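Local coordinates for protein nucleoside phosphorylase, putative (Trypanosoma brucei, PDB 3BJE) that acts as a homodimeric uridine phosphorylase, splitting uridine with phosphate into uracil and ribose 1-phosphate, and carries a bound calcium ion, at residues Thr173-Tyr176 with Tyr177-Thr181; Thr199-Ala203 with Ile204-Thr208. All coordinates share one frame; numbering follows the deposited sequence.

Contact 1: Thr173-Tyr176 with Tyr177-Thr181; sequences TSLY and YSAGT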
loop_
_atom_site.group_PDB
_atom_site.type_symbol
_atom_site.label_atom_id
_atom_site.label_comp_id
_atom_site.label_asym_id
_atom_site.label_seq_id
_atom_site.Cartn_x
_atom_site.Cartn_y
_atom_site.Cartn_z
ATOM N N THR A 173 9.436 0.819 3.369
ATOM C CA THR A 173 9.074 -0.544 3.721
ATOM C C THR A 173 10.327 -1.365 4.024
ATOM O O THR A 173 10.403 -2.068 5.042
ATOM C CB THR A 173 8.200 -1.155 2.621
ATOM O OG1 THR A 173 6.915 -0.520 2.682
ATOM C CG2 THR A 173 8.043 -2.687 2.799
ATOM N N SER A 174 11.331 -1.253 3.157
ATOM C CA SER A 174 12.576 -1.995 3.362
ATOM C C SER A 174 13.415 -1.482 4.526
ATOM O O SER A 174 14.331 -2.164 4.959
ATOM C CB SER A 174 13.408 -2.043 2.074
ATOM O OG SER A 174 12.623 -2.575 0.998
ATOM N N LEU A 175 13.115 -0.302 5.071
ATOM C CA LEU A 175 13.815 0.122 6.282
ATOM C C LEU A 175 13.582 -0.807 7.473
ATOM O O LEU A 175 14.358 -0.782 8.413
ATOM C CB LEU A 175 13.468 1.567 6.669
ATOM C CG LEU A 175 13.861 2.710 5.744
ATOM C CD1 LEU A 175 13.714 4.045 6.498
ATOM C CD2 LEU A 175 15.257 2.584 5.174
ATOM N N TYR A 176 12.530 -1.635 7.418
ATOM C CA TYR A 176 12.196 -2.612 8.440
ATOM C C TYR A 176 12.963 -3.919 8.206
ATOM O O TYR A 176 12.899 -4.811 9.036
ATOM C CB TYR A 176 10.670 -2.803 8.493
ATOM C CG TYR A 176 10.092 -1.573 9.109
ATOM C CD1 TYR A 176 10.059 -1.423 10.481
ATOM C CD2 TYR A 176 9.690 -0.508 8.345
ATOM C CE1 TYR A 176 9.616 -0.241 11.080
ATOM C CE2 TYR A 176 9.244 0.674 8.931
ATOM C CZ TYR A 176 9.194 0.793 10.302
ATOM O OH TYR A 176 8.791 1.971 10.887
ATOM N N TYR A 177 13.731 -3.970 7.114
ATOM C CA TYR A 177 14.575 -5.101 6.755
ATOM C C TYR A 177 16.037 -4.656 6.623
ATOM O O TYR A 177 16.773 -5.091 5.725
ATOM C CB TYR A 177 14.093 -5.716 5.455
ATOM C CG TYR A 177 12.715 -6.340 5.544
ATOM C CD1 TYR A 177 12.561 -7.713 5.597
ATOM C CD2 TYR A 177 11.569 -5.551 5.585
ATOM C CE1 TYR A 177 11.319 -8.289 5.695
ATOM C CE2 TYR A 177 10.304 -6.115 5.696
ATOM C CZ TYR A 177 10.179 -7.502 5.737
ATOM O OH TYR A 177 8.947 -8.119 5.804
ATOM N N SER A 178 16.453 -3.808 7.570
ATOM C CA SER A 178 17.822 -3.281 7.674
ATOM C C SER A 178 18.355 -2.526 6.449
ATOM O O SER A 178 19.569 -2.415 6.280
ATOM C CB SER A 178 18.786 -4.404 8.034
ATOM O OG SER A 178 18.415 -5.023 9.247
ATOM N N ALA A 179 17.481 -1.965 5.616
ATOM C CA ALA A 179 17.966 -1.261 4.413
ATOM C C ALA A 179 18.824 -0.054 4.769
ATOM O O ALA A 179 19.695 0.332 3.992
ATOM C CB ALA A 179 16.821 -0.868 3.501
ATOM N N GLY A 180 18.604 0.515 5.955
ATOM C CA GLY A 180 19.328 1.705 6.378
ATOM C C GLY A 180 20.768 1.427 6.749
ATOM O O GLY A 180 21.573 2.361 6.805
ATOM N N THR A 181 21.107 0.162 7.003
ATOM C CA THR A 181 22.438 -0.210 7.498
ATOM C C THR A 181 23.179 -1.247 6.653
ATOM O O THR A 181 24.406 -1.347 6.751
ATOM C CB THR A 181 22.398 -0.745 8.949
ATOM O OG1 THR A 181 21.483 -1.847 9.040
ATOM C CG2 THR A 181 21.980 0.355 9.919
HETATM O O HOH W 1 16.946 0.286 8.207
#
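Ser174 and Ala179 meet where the chain folds back on the 3-10 segment 173-176. The carbonyl oxygen of Ser174 is the hub: it accepts the amide of Tyr177 (N to O 2.9 Å) and that of Ala179 (N to O 3.2 Å). The two donors come from opposite faces of the carbonyl plane, Tyr177 N from 63° out of the plane and Ala179 N with a smaller tilt, so one oxygen holds both Tyr177 and the loop beyond it. On this side the packing is tight. The methyl of Ala179 sits 3.2 Å from Ser174 O, and its CB lies 3.9 Å from Ser174 CB. Tyr177 adds its ring: with CG anti to its own carbonyl carbon (chi1 -65°), the ring swings back beside the turn, and its CD2 edge meets Thr173 O, in the ring plane, at 3.7 Å. Glu101 and Asn105 of helix 97-112 bind the hydroxyl of Tyr177, while Leu301 and Met304 of helix 295-305 pack on its side chain.

Toward Gly180 and Thr181, which are exposed, the contact is looser. Leu175 CD2 lies 4.1 Å from Ala179 CB and 4.0 Å from Gly180 N, and a water spans the gap, donating to Leu175 O and accepting from Gly180 N, each at 2.8 Å. Leu175 O and Ser178 N also bond to Thr266 OG1 of the second subunit, and Ser178 OG bonds to His264 O of that subunit. This is a 3-10 turn in which the carbonyl of Ser174 is shared by the amides of Tyr177 and Ala179, built into the dimer interface of a nucleoside phosphorylase-fold enzyme.

Contact 2: Thr199-Ala203 with Ile204-Thr208; sequences TGLRA and IDIYT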
loop_
_atom_site.group_PDB
_atom_site.type_symbol
_atom_site.label_atom_id
_atom_site.label_comp_id
_atom_site.label_asym_id
_atom_site.label_seq_id
_atom_site.Cartn_x
_atom_site.Cartn_y
_atom_site.Cartn_z
ATOM N N THR A 199 18.478 16.553 -4.348
ATOM C CA THR A 199 17.026 16.616 -4.370
ATOM C C THR A 199 16.475 16.831 -2.970
ATOM O O THR A 199 17.173 16.667 -1.979
ATOM C CB THR A 199 16.368 15.316 -4.907
ATOM O OG1 THR A 199 16.356 14.302 -3.894
ATOM C CG2 THR A 199 17.078 14.768 -6.141
ATOM N N GLY A 200 15.189 17.156 -2.901
ATOM C CA GLY A 200 14.490 17.277 -1.628
ATOM C C GLY A 200 14.382 15.993 -0.836
ATOM O O GLY A 200 13.970 16.017 0.328
ATOM N N LEU A 201 14.750 14.864 -1.453
ATOM C CA LEU A 201 14.879 13.608 -0.692
ATOM C C LEU A 201 16.038 13.679 0.311
ATOM O O LEU A 201 16.220 12.755 1.087
ATOM C CB LEU A 201 15.027 12.408 -1.616
ATOM C CG LEU A 201 13.769 12.182 -2.479
ATOM C CD1 LEU A 201 14.076 11.284 -3.667
ATOM C CD2 LEU A 201 12.575 11.595 -1.678
ATOM N N ARG A 202 16.790 14.781 0.335
ATOM C CA ARG A 202 17.677 15.063 1.452
ATOM C C ARG A 202 16.959 14.929 2.811
ATOM O O ARG A 202 17.598 14.734 3.825
ATOM C CB ARG A 202 18.343 16.440 1.301
ATOM C CG ARG A 202 17.400 17.622 1.482
ATOM C CD ARG A 202 18.118 18.956 1.370
ATOM N NE ARG A 202 18.845 19.080 0.106
ATOM C CZ ARG A 202 18.310 19.445 -1.055
ATOM N NH1 ARG A 202 17.022 19.776 -1.140
ATOM N NH2 ARG A 202 19.081 19.475 -2.144
ATOM N N ALA A 203 15.633 15.066 2.804
ATOM C CA ALA A 203 14.831 15.001 4.032
ATOM C C ALA A 203 14.413 13.583 4.426
ATOM O O ALA A 203 13.824 13.390 5.490
ATOM C CB ALA A 203 13.595 15.873 3.874
ATOM N N ILE A 204 14.732 12.600 3.581
ATOM C CA ILE A 204 14.203 11.237 3.733
ATOM C C ILE A 204 15.349 10.236 3.774
ATOM O O ILE A 204 16.278 10.328 2.996
ATOM C CB ILE A 204 13.275 10.874 2.546
ATOM C CG1 ILE A 204 12.165 11.926 2.393
ATOM C CG2 ILE A 204 12.680 9.463 2.690
ATOM C CD1 ILE A 204 11.124 11.898 3.537
ATOM N N ASP A 205 15.261 9.248 4.659
ATOM C CA ASP A 205 16.257 8.162 4.722
ATOM C C ASP A 205 15.951 7.155 3.597
ATOM O O ASP A 205 15.524 6.024 3.837
ATOM C CB ASP A 205 16.252 7.488 6.104
ATOM C CG ASP A 205 17.351 6.464 6.268
ATOM O OD1 ASP A 205 18.271 6.381 5.428
ATOM O OD2 ASP A 205 17.307 5.725 7.266
ATOM N N ILE A 206 16.162 7.583 2.355
ATOM C CA ILE A 206 15.920 6.725 1.188
ATOM C C ILE A 206 16.836 5.504 1.171
ATOM O O ILE A 206 17.917 5.507 1.773
ATOM C CB ILE A 206 16.057 7.493 -0.137
ATOM C CG1 ILE A 206 17.474 8.060 -0.292
ATOM C CG2 ILE A 206 15.050 8.624 -0.187
ATOM C CD1 ILE A 206 17.810 8.494 -1.699
ATOM N N TYR A 207 16.386 4.450 0.506
ATOM C CA TYR A 207 17.233 3.313 0.259
ATOM C C TYR A 207 17.355 3.055 -1.242
ATOM O O TYR A 207 16.759 3.766 -2.049
ATOM C CB TYR A 207 16.746 2.086 0.996
ATOM C CG TYR A 207 15.403 1.530 0.601
ATOM C CD1 TYR A 207 15.306 0.445 -0.267
ATOM C CD2 TYR A 207 14.228 2.055 1.126
ATOM C CE1 TYR A 207 14.075 -0.080 -0.622
ATOM C CE2 TYR A 207 12.984 1.534 0.779
ATOM C CZ TYR A 207 12.919 0.452 -0.094
ATOM O OH TYR A 207 11.708 -0.135 -0.412
ATOM N N THR A 208 18.194 2.083 -1.606
ATOM C CA THR A 208 18.379 1.707 -2.993
ATOM C C THR A 208 18.315 0.200 -3.150
ATOM O O THR A 208 18.439 -0.552 -2.176
ATOM C CB THR A 208 19.739 2.203 -3.520
ATOM O OG1 THR A 208 20.787 1.660 -2.716
ATOM C CG2 THR A 208 19.838 3.760 -3.499
#
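Leu201 and Ile204 meet across a single 3-10 turn, residues 200-203, which leads from helix 186-198 into strand 207-210. An ST turn opens it: Thr199 OG1 accepts the amide of Leu201 at 3.0 Å from its N. At the far end Ile204 N donates to Leu201 O, 2.9 Å away and nearly straight (N-H...O 162°).

The side chain of Leu201 joins the two halves. Its CB lies against the CG2 methyl of Ile206. CG stands anti to the carbonyl carbon (chi1 -64°), and from it CD2 reaches both isoleucines, 4.1 Å from CG1 of Ile204 and equally far from CG2 of Ile206. Ile206 crosses Leu201 at about a right angle, and its branch CG2 does the touching. Val195 of helix 186-198 packs on both Leu201 and Ile206, while Tyr176 of the second subunit covers Leu201 and Ile204.

Beyond the 3-10 turn the chain makes an inverse gamma turn centred on Asp205, whose carboxylate forms a salt bridge with Arg192. Ile204 folds back over the preceding peptide, its CD1 resting 3.7 Å from Ala203 O.

Contacts 1 and 2 follow one another along the chain, their centres about 14 Å apart, and meet where residues 173-181 lie against the start of strand 207-210. The hydroxyls of Ser174 and Tyr207 approach to 3.0 Å (OG to OH) in a weak hydrogen bond. Beside it, Ala179 CB packs 3.9 Å from Tyr207 CB, and Leu175 CD2 lies 3.7 Å from Asp205 O. Both contacts touch the second subunit. Contact 1 is nearer the ligands: the side chain of Thr173 is about 5 Å from that of Asp98, a calcium ligand, and about 13 Å from bound ribose 1-phosphate, whereas contact 2 lies away from these sites.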